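Local coordinates for pks18 (Mycobacterium tuberculosis, PDB 1TED), which catalyses, as a type III polyketide synthase, the extension of medium- and long-chain aliphatic acyl-CoA starters with malonyl-CoA to give tri- and tetraketide alpha-pyrones, at the interface of chains A and B. Numbering follows the deposited sequence. Chains: chain A/B, pks18.

The interface of chains A and B. Residues chain A 153, 156-157, 163, 167; chain B 256.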
# COMPACT_ATOMS: atom_id res chain seq x y z
N VAL A 153 8.16 -9.28 4.00
CA VAL A 153 8.80 -9.87 5.17
C VAL A 153 9.83 -10.94 4.76
O VAL A 153 10.95 -10.95 5.27
CB VAL A 153 7.76 -10.50 6.12
CG1 VAL A 153 8.46 -11.30 7.20
CG2 VAL A 153 6.91 -9.41 6.76
N VAL A 156 13.28 -9.49 3.43
CA VAL A 156 14.16 -9.05 4.51
C VAL A 156 14.83 -10.26 5.17
O VAL A 156 16.04 -10.26 5.42
CB VAL A 156 13.36 -8.24 5.57
CG1 VAL A 156 14.22 -7.96 6.81
CG2 VAL A 156 12.86 -6.94 4.96
N LYS A 157 14.04 -11.28 5.46
CA LYS A 157 14.56 -12.49 6.09
C LYS A 157 15.49 -13.25 5.16
O LYS A 157 16.58 -13.66 5.57
CB LYS A 157 13.41 -13.41 6.53
CG LYS A 157 12.66 -12.89 7.75
CD LYS A 157 11.71 -13.94 8.31
CE LYS A 157 11.11 -13.48 9.63
NZ LYS A 157 10.42 -14.60 10.31
N PRO A 163 16.56 -5.99 10.51
CA PRO A 163 15.25 -6.21 11.14
C PRO A 163 14.50 -4.89 11.34
O PRO A 163 13.29 -4.87 11.50
CB PRO A 163 15.61 -6.86 12.48
CG PRO A 163 16.90 -7.56 12.17
CD PRO A 163 17.64 -6.57 11.33
N ARG A 167 9.33 -0.53 5.99
CA ARG A 167 8.62 -1.23 4.92
C ARG A 167 7.27 -0.61 4.63
O ARG A 167 6.57 -0.15 5.54
CB ARG A 167 8.45 -2.71 5.27
CG ARG A 167 9.76 -3.49 5.22
CD ARG A 167 9.59 -4.93 5.69
NE ARG A 167 9.45 -5.02 7.14
CZ ARG A 167 8.33 -5.34 7.78
NH1 ARG A 167 7.22 -5.61 7.10
NH2 ARG A 167 8.32 -5.38 9.11
N LEU B 256 11.26 -6.04 12.91
CA LEU B 256 10.74 -7.35 12.56
C LEU B 256 11.25 -8.26 13.70
O LEU B 256 12.45 -8.40 13.87
CB LEU B 256 11.34 -7.81 11.23
CG LEU B 256 10.49 -8.66 10.29
CD1 LEU B 256 11.42 -9.34 9.30
CD2 LEU B 256 9.69 -9.69 11.06
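B:Leu256, the last residue of strand 247-256, points its side chain at helix 151-159 of chain A, flanked by A:Arg167 of strand 166-171, while its backbone is tied to A:Pro163. It hides about 102 Å² against chain A, far more than any residue facing it here. The backbone tie is a hydrogen bond from the amide N of B:Leu256 to the carbonyl O of A:Pro163 at 2.7 Å. The same carbonyl O of A:Pro163, which lies in a loop, also sits 3.5 Å from CB of B:Leu256. The proline ring adds a loose contact, its CB lying 3.8 Å from the backbone O of B:Leu256.

Beyond the amide, the CD1 methyl of B:Leu256 does most of the touching and lies against three side chains of helix 151-159. A:Val156 meets it tip to tip, CG1 to CD1 at 4.0 Å; this branch stands anti to the backbone N (chi1 171°), which turns it toward the leucine. A:Lys157 runs past at about a right angle and offers its aliphatic part, CG lying 4.1 Å from CD1 of B:Leu256 and CE following alongside the same methyl. A:Val153, one helical turn before A:Lys157, adds its CG1 methyl more obliquely. On another side the guanidinium of A:Arg167 crosses the leucine, with NH2 4.1 Å from CG; the arginine chain bends at chi3 (-75°) to bring this end over. The carbon-carbon contacts are of ordinary van der Waals length, and the guanidinium borders this aliphatic patch.

Pks18 is a homodimer, and two-fold symmetry repeats the contact with the chains exchanged. The centre of the contact lies about 25 Å from the nucleophile A:Cys175, so it probably serves assembly rather than chemistry, joining the strand end of one subunit to the helix and loop of the other.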